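Long-range contacts in capsid protein (Infectious hypodermal and hematopoietic necrosis virus, PDB 3N7X), which assembles, as sixty copies of a beta-barrel subunit, into the calcium-binding icosahedral shell of a shrimp densovirus, which probably encloses the viral genome: residues Arg54-Asp59 against Ile175-Leu180; Val118-Met123 against Cys283-Asp288; Gly229-Pro234 against His313-Gly318. All coordinates share one frame; numbering follows the deposited sequence.

Interaction 1: residues Arg54-Asp59 against Ile175-Leu180; sequences RYFEFD and IQNPQL. With CA (calcium ion), chain B.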
loop_
_atom_site.group_PDB
_atom_site.type_symbol
_atom_site.label_atom_id
_atom_site.label_comp_id
_atom_site.label_asym_id
_atom_site.label_seq_id
_atom_site.Cartn_x
_atom_site.Cartn_y
_atom_site.Cartn_z
ATOM N N ARG A 54 42.198 86.990 -1.203
ATOM C CA ARG A 54 43.359 87.878 -1.186
ATOM C C ARG A 54 44.566 87.301 -1.911
ATOM O O ARG A 54 44.606 86.104 -2.213
ATOM C CB ARG A 54 43.743 88.177 0.265
ATOM C CG ARG A 54 42.644 88.882 1.012
ATOM C CD ARG A 54 42.874 88.975 2.501
ATOM N NE ARG A 54 41.773 89.727 3.098
ATOM C CZ ARG A 54 41.467 89.739 4.393
ATOM N NH1 ARG A 54 42.183 89.035 5.263
ATOM N NH2 ARG A 54 40.424 90.444 4.812
ATOM N N TYR A 55 45.542 88.162 -2.204
ATOM C CA TYR A 55 46.780 87.731 -2.846
ATOM C C TYR A 55 47.882 87.892 -1.810
ATOM O O TYR A 55 47.969 88.937 -1.154
ATOM C CB TYR A 55 47.175 88.613 -4.033
ATOM C CG TYR A 55 46.245 88.647 -5.220
ATOM C CD1 TYR A 55 45.735 87.477 -5.780
ATOM C CD2 TYR A 55 45.930 89.862 -5.829
ATOM C CE1 TYR A 55 44.931 87.521 -6.921
ATOM C CE2 TYR A 55 45.134 89.916 -6.966
ATOM C CZ TYR A 55 44.637 88.748 -7.509
ATOM O OH TYR A 55 43.854 88.818 -8.639
ATOM N N PHE A 56 48.718 86.868 -1.666
ATOM C CA PHE A 56 49.839 86.927 -0.736
ATOM C C PHE A 56 51.121 86.640 -1.508
ATOM O O PHE A 56 51.118 85.850 -2.462
ATOM C CB PHE A 56 49.704 85.883 0.379
ATOM C CG PHE A 56 48.595 86.157 1.360
ATOM C CD1 PHE A 56 48.082 87.439 1.526
ATOM C CD2 PHE A 56 48.106 85.130 2.171
ATOM C CE1 PHE A 56 47.100 87.696 2.486
ATOM C CE2 PHE A 56 47.126 85.374 3.135
ATOM C CZ PHE A 56 46.622 86.660 3.293
ATOM N N GLU A 57 52.212 87.287 -1.104
ATOM C CA GLU A 57 53.507 87.067 -1.739
ATOM C C GLU A 57 54.499 86.710 -0.642
ATOM O O GLU A 57 54.374 87.180 0.489
ATOM C CB GLU A 57 53.993 88.316 -2.477
ATOM C CG GLU A 57 53.091 88.800 -3.598
ATOM C CD GLU A 57 51.947 89.662 -3.091
ATOM O OE1 GLU A 57 52.197 90.498 -2.195
ATOM O OE2 GLU A 57 50.807 89.516 -3.590
ATOM N N PHE A 58 55.484 85.887 -0.976
ATOM C CA PHE A 58 56.480 85.465 -0.000
ATOM C C PHE A 58 57.858 85.321 -0.622
ATOM O O PHE A 58 57.981 85.024 -1.812
ATOM C CB PHE A 58 56.121 84.092 0.572
ATOM C CG PHE A 58 54.784 84.029 1.245
ATOM C CD1 PHE A 58 54.606 84.550 2.521
ATOM C CD2 PHE A 58 53.704 83.418 0.608
ATOM C CE1 PHE A 58 53.374 84.461 3.159
ATOM C CE2 PHE A 58 52.467 83.325 1.236
ATOM C CZ PHE A 58 52.300 83.847 2.515
ATOM N N ASP A 59 58.887 85.523 0.194
ATOM C CA ASP A 59 60.262 85.321 -0.242
ATOM C C ASP A 59 60.898 84.507 0.884
ATOM O O ASP A 59 60.187 84.013 1.755
ATOM C CB ASP A 59 61.008 86.643 -0.464
ATOM C CG ASP A 59 61.085 87.501 0.779
ATOM O OD1 ASP A 59 60.931 86.974 1.902
ATOM O OD2 ASP A 59 61.321 88.715 0.627
ATOM N N ILE A 175 46.176 92.586 6.714
ATOM C CA ILE A 175 45.158 92.213 5.747
ATOM C C ILE A 175 45.819 92.089 4.380
ATOM O O ILE A 175 45.490 91.208 3.588
ATOM C CB ILE A 175 44.042 93.267 5.681
ATOM C CG1 ILE A 175 43.257 93.263 6.992
ATOM C CG2 ILE A 175 43.123 92.986 4.504
ATOM C CD1 ILE A 175 42.101 94.241 7.016
ATOM N N GLN A 176 46.763 92.979 4.108
ATOM C CA GLN A 176 47.469 92.966 2.838
ATOM C C GLN A 176 48.313 91.706 2.676
ATOM O O GLN A 176 48.401 91.139 1.582
ATOM C CB GLN A 176 48.372 94.198 2.728
ATOM C CG GLN A 176 47.681 95.442 2.181
ATOM C CD GLN A 176 48.323 96.744 2.665
ATOM O OE1 GLN A 176 49.547 96.844 2.794
ATOM N NE2 GLN A 176 47.493 97.750 2.926
ATOM N N ASN A 177 48.912 91.250 3.771
ATOM C CA ASN A 177 49.789 90.093 3.689
ATOM C C ASN A 177 50.243 89.618 5.065
ATOM O O ASN A 177 50.200 90.367 6.044
ATOM C CB ASN A 177 51.039 90.489 2.880
ATOM C CG ASN A 177 51.749 89.302 2.249
ATOM O OD1 ASN A 177 51.403 88.871 1.145
ATOM N ND2 ASN A 177 52.744 88.768 2.947
ATOM N N PRO A 178 50.651 88.346 5.163
ATOM C CA PRO A 178 51.126 87.839 6.451
ATOM C C PRO A 178 52.402 88.640 6.718
ATOM O O PRO A 178 53.164 88.914 5.791
ATOM C CB PRO A 178 51.415 86.373 6.150
ATOM C CG PRO A 178 50.338 86.038 5.155
ATOM C CD PRO A 178 50.347 87.237 4.237
ATOM N N GLN A 179 52.633 89.022 7.968
ATOM C CA GLN A 179 53.809 89.820 8.305
ATOM C C GLN A 179 54.939 89.017 8.942
ATOM O O GLN A 179 54.714 87.950 9.518
ATOM C CB GLN A 179 53.392 90.965 9.230
ATOM C CG GLN A 179 52.363 91.892 8.606
ATOM C CD GLN A 179 52.869 92.520 7.317
ATOM O OE1 GLN A 179 53.927 93.149 7.298
ATOM N NE2 GLN A 179 52.115 92.354 6.234
ATOM N N LEU A 180 56.159 89.537 8.838
ATOM C CA LEU A 180 57.315 88.857 9.406
ATOM C C LEU A 180 57.368 88.926 10.926
ATOM O O LEU A 180 57.097 89.963 11.533
ATOM C CB LEU A 180 58.611 89.430 8.832
ATOM C CG LEU A 180 58.960 89.054 7.390
ATOM C CD1 LEU A 180 60.278 89.716 7.014
ATOM C CD2 LEU A 180 59.065 87.535 7.249
HETATM CA CA CA B . 47.896 91.311 -0.703
HETATM O O HOH W 1 45.064 88.874 5.248
HETATM O O HOH W 2 50.222 90.938 -0.358
HETATM O O HOH W 3 49.091 91.459 -2.794
HETATM O O HOH W 4 45.794 91.048 0.452
#
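A calcium site at a subunit interface of the capsid joins the beta-barrel strand carrying Y55 to the end of the helix carrying Q176. Both residues serve through their backbone: Y55 O and Q176 O each lie 2.4 Å from the calcium, and three waters and E191 of a second subunit complete the shell, the glutamate bringing negative charge that two neutral carbonyls lack. E57 and N177 form a second shell. Water 2, itself a calcium ligand, donates to both E57 OE1 and N177 OD1, while water 3 donates to E57 OE2.

N177, where the chain leaves the helix, suits this turn because its short amide can accept and donate. Its CG, anti to the backbone N (chi1 -157°), places the amide by E57: N177 OD1 accepts from E57 N at 2.9 Å, in the carbonyl plane and on a lone pair, while ND2 donates to P178 O at 2.9 Å and weakly to E57 O. Farther back, I175 CG2 lies over the centre of one face of the R54 guanidinium, whose NH2 donates to L81 O. P178 sets its CD over the centre of one F56 ring face, a CH-pi contact 3.4 Å from the centroid and 9° off the normal.

Interaction 2: residues Val118-Met123 against Cys283-Asp288; sequences VVMHSM and CRVQAD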
loop_
_atom_site.group_PDB
_atom_site.type_symbol
_atom_site.label_atom_id
_atom_site.label_comp_id
_atom_site.label_asym_id
_atom_site.label_seq_id
_atom_site.Cartn_x
_atom_site.Cartn_y
_atom_site.Cartn_z
ATOM N N VAL A 118 41.280 79.395 6.198
ATOM C CA VAL A 118 41.821 79.841 4.929
ATOM C C VAL A 118 42.252 78.665 4.094
ATOM O O VAL A 118 42.530 77.577 4.608
ATOM C CB VAL A 118 43.077 80.701 5.124
ATOM C CG1 VAL A 118 43.478 81.362 3.812
ATOM C CG2 VAL A 118 42.817 81.732 6.171
ATOM N N VAL A 119 42.310 78.907 2.795
ATOM C CA VAL A 119 42.770 77.915 1.851
ATOM C C VAL A 119 43.670 78.681 0.905
ATOM O O VAL A 119 43.227 79.627 0.257
ATOM C CB VAL A 119 41.626 77.299 1.025
ATOM C CG1 VAL A 119 42.190 76.247 0.083
ATOM C CG2 VAL A 119 40.601 76.676 1.936
ATOM N N MET A 120 44.939 78.305 0.850
ATOM C CA MET A 120 45.855 78.965 -0.063
ATOM C C MET A 120 46.013 78.028 -1.245
ATOM O O MET A 120 46.134 76.813 -1.066
ATOM C CB MET A 120 47.206 79.209 0.600
ATOM C CG MET A 120 47.144 80.165 1.779
ATOM S SD MET A 120 48.786 80.610 2.395
ATOM C CE MET A 120 49.333 79.050 3.139
ATOM N N HIS A 121 45.992 78.586 -2.451
ATOM C CA HIS A 121 46.126 77.772 -3.645
ATOM C C HIS A 121 46.668 78.584 -4.809
ATOM O O HIS A 121 47.000 79.758 -4.659
ATOM C CB HIS A 121 44.764 77.178 -4.035
ATOM C CG HIS A 121 43.727 78.205 -4.391
ATOM N ND1 HIS A 121 42.905 78.795 -3.453
ATOM C CD2 HIS A 121 43.380 78.745 -5.585
ATOM C CE1 HIS A 121 42.095 79.652 -4.054
ATOM N NE2 HIS A 121 42.364 79.640 -5.348
ATOM N N SER A 122 46.765 77.933 -5.966
ATOM C CA SER A 122 47.220 78.576 -7.188
ATOM C C SER A 122 48.562 79.290 -7.077
ATOM O O SER A 122 48.724 80.400 -7.584
ATOM C CB SER A 122 46.160 79.573 -7.651
ATOM O OG SER A 122 44.928 78.918 -7.871
ATOM N N MET A 123 49.528 78.655 -6.427
ATOM C CA MET A 123 50.836 79.270 -6.281
ATOM C C MET A 123 51.521 79.556 -7.614
ATOM O O MET A 123 51.453 78.754 -8.547
ATOM C CB MET A 123 51.758 78.382 -5.457
ATOM C CG MET A 123 53.169 78.922 -5.387
ATOM S SD MET A 123 54.269 77.826 -4.508
ATOM C CE MET A 123 53.602 77.979 -2.835
ATOM N N CYS A 283 57.076 83.793 -4.329
ATOM C CA CYS A 283 55.876 83.252 -4.941
ATOM C C CYS A 283 54.658 84.059 -4.532
ATOM O O CYS A 283 54.698 84.825 -3.567
ATOM C CB CYS A 283 55.674 81.802 -4.520
ATOM S SG CYS A 283 55.095 81.631 -2.819
ATOM N N ARG A 284 53.580 83.884 -5.284
ATOM C CA ARG A 284 52.320 84.556 -5.008
ATOM C C ARG A 284 51.231 83.502 -5.003
ATOM O O ARG A 284 51.193 82.631 -5.873
ATOM C CB ARG A 284 52.007 85.594 -6.079
ATOM C CG ARG A 284 50.534 86.005 -6.141
ATOM C CD ARG A 284 50.406 87.069 -7.192
ATOM N NE ARG A 284 49.051 87.417 -7.616
ATOM C CZ ARG A 284 48.186 86.574 -8.162
ATOM N NH1 ARG A 284 48.504 85.303 -8.340
ATOM N NH2 ARG A 284 47.028 87.025 -8.609
ATOM N N VAL A 285 50.344 83.584 -4.025
ATOM C CA VAL A 285 49.260 82.622 -3.925
ATOM C C VAL A 285 47.950 83.358 -3.728
ATOM O O VAL A 285 47.938 84.558 -3.457
ATOM C CB VAL A 285 49.454 81.668 -2.715
ATOM C CG1 VAL A 285 50.809 80.987 -2.792
ATOM C CG2 VAL A 285 49.316 82.444 -1.413
ATOM N N GLN A 286 46.848 82.634 -3.883
ATOM C CA GLN A 286 45.532 83.206 -3.655
ATOM C C GLN A 286 45.110 82.616 -2.318
ATOM O O GLN A 286 45.359 81.441 -2.047
ATOM C CB GLN A 286 44.535 82.785 -4.736
ATOM C CG GLN A 286 43.187 83.473 -4.575
ATOM C CD GLN A 286 42.167 83.038 -5.606
ATOM O OE1 GLN A 286 42.478 82.917 -6.791
ATOM N NE2 GLN A 286 40.933 82.816 -5.161
ATOM N N ALA A 287 44.491 83.428 -1.474
ATOM C CA ALA A 287 44.062 82.946 -0.173
ATOM C C ALA A 287 42.594 83.271 0.044
ATOM O O ALA A 287 42.205 84.439 0.065
ATOM C CB ALA A 287 44.912 83.578 0.921
ATOM N N ASP A 288 41.780 82.232 0.195
ATOM C CA ASP A 288 40.354 82.418 0.412
ATOM C C ASP A 288 40.043 82.251 1.896
ATOM O O ASP A 288 40.450 81.269 2.521
ATOM C CB ASP A 288 39.560 81.425 -0.445
ATOM C CG ASP A 288 39.806 81.618 -1.947
ATOM O OD1 ASP A 288 40.194 82.741 -2.356
ATOM O OD2 ASP A 288 39.600 80.653 -2.722
#
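Strands 118-123 and 283-288 run antiparallel as neighbours in a sheet of the capsid beta-barrel; the axes of these short segments approach to 4.6 Å, at 157°. V119-D288 and H121-Q286 are hydrogen-bonded pairs (V119 N to D288 O and D288 N to V119 O, both 3.0 Å, and likewise H121 N to Q286 O and Q286 N to H121 O); M120-A287 between them is a non-hydrogen-bonded pair. At S122 the backbone takes up positive phi, and M123 CA approaches R284 O in a CA-H...O contact.

M120 and A287 share an apolar face, where the small alanine methyl lies near both M120 CG and V118 CG1. Farther along, M123 lies alongside V285, its CB 3.8 Å from V285 CG1; CG is anti to the backbone N (chi1 175°), which carries it to within 3.9 Å of C283 CB. The flexible methionine chain, bent at its last torsion, suits a close fit against C283 and V285, and M203 of strand 199-203 packs on M120, M123 and V285.

The other face, with V119, H121, Q286 and D288, is largely polar. H121 and Q286 lie side by side, with Q286 CB over one ring face, offset toward the rim. The carboxylate of D288 meets the ring at its edge. Other subunits close in here: S122 OG is hydrogen-bonded to Q202 of a second subunit and H35 of a third, and D288 OD2 accepts from L38 N of the third. Q286, long and extended beyond CG, donates from NE2 to D288 OD1 at 2.9 Å, on its syn lone pair.

Interaction 3: residues Gly229-Pro234 against His313-Gly318; sequences GPTFIP and HAPCTG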
loop_
_atom_site.group_PDB
_atom_site.type_symbol
_atom_site.label_atom_id
_atom_site.label_comp_id
_atom_site.label_asym_id
_atom_site.label_seq_id
_atom_site.Cartn_x
_atom_site.Cartn_y
_atom_site.Cartn_z
ATOM N N GLY A 229 43.434 96.581 17.981
ATOM C CA GLY A 229 44.026 95.380 18.540
ATOM C C GLY A 229 43.337 94.109 18.090
ATOM O O GLY A 229 42.103 94.049 18.016
ATOM N N PRO A 230 44.116 93.064 17.786
ATOM C CA PRO A 230 43.527 91.801 17.343
ATOM C C PRO A 230 42.669 91.138 18.417
ATOM O O PRO A 230 43.064 91.054 19.580
ATOM C CB PRO A 230 44.752 90.966 16.974
ATOM C CG PRO A 230 45.784 91.453 17.940
ATOM C CD PRO A 230 45.581 92.950 17.906
ATOM N N THR A 231 41.483 90.692 18.021
ATOM C CA THR A 231 40.576 90.006 18.930
ATOM C C THR A 231 40.615 88.533 18.524
ATOM O O THR A 231 40.364 88.186 17.367
ATOM C CB THR A 231 39.144 90.552 18.810
ATOM O OG1 THR A 231 39.132 91.938 19.174
ATOM C CG2 THR A 231 38.204 89.788 19.730
ATOM N N PHE A 232 40.947 87.670 19.477
ATOM C CA PHE A 232 41.066 86.246 19.203
ATOM C C PHE A 232 39.758 85.474 19.164
ATOM O O PHE A 232 38.846 85.726 19.949
ATOM C CB PHE A 232 41.971 85.573 20.244
ATOM C CG PHE A 232 43.355 86.153 20.336
ATOM C CD1 PHE A 232 43.827 87.054 19.383
ATOM C CD2 PHE A 232 44.200 85.777 21.376
ATOM C CE1 PHE A 232 45.119 87.572 19.464
ATOM C CE2 PHE A 232 45.493 86.288 21.469
ATOM C CZ PHE A 232 45.956 87.189 20.510
ATOM N N ILE A 233 39.672 84.529 18.236
ATOM C CA ILE A 233 38.506 83.669 18.156
ATOM C C ILE A 233 38.590 82.898 19.475
ATOM O O ILE A 233 39.633 82.333 19.805
ATOM C CB ILE A 233 38.619 82.718 16.956
ATOM C CG1 ILE A 233 38.391 83.514 15.667
ATOM C CG2 ILE A 233 37.631 81.575 17.096
ATOM C CD1 ILE A 233 38.703 82.753 14.396
ATOM N N PRO A 234 37.500 82.878 20.254
ATOM C CA PRO A 234 37.475 82.184 21.546
ATOM C C PRO A 234 38.138 80.816 21.602
ATOM O O PRO A 234 37.692 79.863 20.967
ATOM C CB PRO A 234 35.986 82.130 21.877
ATOM C CG PRO A 234 35.483 83.402 21.279
ATOM C CD PRO A 234 36.164 83.405 19.924
ATOM N N HIS A 313 30.965 87.092 28.043
ATOM C CA HIS A 313 32.379 87.062 28.370
ATOM C C HIS A 313 33.132 88.029 27.468
ATOM O O HIS A 313 32.608 88.492 26.456
ATOM C CB HIS A 313 32.934 85.648 28.191
ATOM C CG HIS A 313 32.544 84.703 29.284
ATOM N ND1 HIS A 313 31.230 84.431 29.601
ATOM C CD2 HIS A 313 33.298 83.969 30.137
ATOM C CE1 HIS A 313 31.193 83.570 30.602
ATOM N NE2 HIS A 313 32.434 83.272 30.946
ATOM N N ALA A 314 34.363 88.344 27.847
ATOM C CA ALA A 314 35.186 89.239 27.049
ATOM C C ALA A 314 36.243 88.384 26.363
ATOM O O ALA A 314 36.950 87.606 27.009
ATOM C CB ALA A 314 35.845 90.285 27.934
ATOM N N PRO A 315 36.351 88.505 25.038
ATOM C CA PRO A 315 37.337 87.723 24.294
ATOM C C PRO A 315 38.766 88.143 24.596
ATOM O O PRO A 315 39.021 89.255 25.061
ATOM C CB PRO A 315 36.960 87.994 22.842
ATOM C CG PRO A 315 36.448 89.407 22.895
ATOM C CD PRO A 315 35.573 89.372 24.134
ATOM N N CYS A 316 39.695 87.239 24.327
ATOM C CA CYS A 316 41.104 87.511 24.532
ATOM C C CYS A 316 41.559 88.429 23.396
ATOM O O CYS A 316 41.071 88.317 22.266
ATOM C CB CYS A 316 41.885 86.196 24.482
ATOM S SG CYS A 316 43.641 86.327 24.887
ATOM N N THR A 317 42.478 89.342 23.693
ATOM C CA THR A 317 43.005 90.248 22.674
ATOM C C THR A 317 44.528 90.321 22.755
ATOM O O THR A 317 45.125 90.012 23.792
ATOM C CB THR A 317 42.435 91.682 22.822
ATOM O OG1 THR A 317 42.778 92.205 24.110
ATOM C CG2 THR A 317 40.922 91.678 22.665
ATOM N N GLY A 318 45.154 90.724 21.653
ATOM C CA GLY A 318 46.603 90.834 21.620
ATOM C C GLY A 318 47.033 92.182 21.078
ATOM O O GLY A 318 46.340 93.178 21.278
HETATM O O HOH W 5 39.074 84.851 22.669
#
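F232 has CG anti to the carbonyl carbon (chi1 -57°), on the side of C316 O, and its ring extends to T317 and G318; C316, whose SG is anti to the backbone N (chi1 -174°), brings its sulfur beside that ring. C316 SG comes 3.6 Å from F232 CD2, an oblique sulfur-aromatic contact; the polarisable sulfur suits an aromatic neighbour. One face of the ring looks onto T317 C, offset toward the rim, and F232 CZ is 3.8 Å from G318 N. G318 fits here because a CB at this position would lie too close to F232 CZ; the bare backbone lets the aromatic settle close.

Neither segment is a regular strand, yet a single beta bridge joins T231 to T317. G318 N donates to P230 O at 3.0 Å, in the carbonyl plane, and F232 N donates to C316 O at 2.9 Å. Water 5 continues the pairing, donating to F232 O and accepting from C316 N. The proline rings add apolar contacts: P230 CG rests 3.5 Å from G318 C, and P315 CG meets T231 CG2 at 3.6 Å.

This pairing joins the loop between strands 220-221 and 264-268 to the one leading into strand 322-324. H77 and W78, ahead of helix 80-83, meet the F232 ring, and N80 at the start of that helix accepts from T231 N through OD1, while strand 111-131 packs against I233 and P315.

From the N terminus, strand 45-59 comes first, and interaction 1 closes a loop of 115 residues when the chain returns at 175-180. Within that loop lies 118-123, whose partner 283-288 arrives later, so interactions 1 and 2 cross. Interaction 3 opens after interaction 1 has closed, but its first segment precedes 283-288 and its second follows, so it crosses interaction 2. Interactions 1 and 2 touch through neighbouring strands of one sheet, with probable hydrogen bonds from A287 N to R54 O and from V285 N to F56 O, and both meet the second subunit. Interaction 3 ties two loops together on the opposite side of the chain's centre, its centre about 22 Å from that of interaction 1.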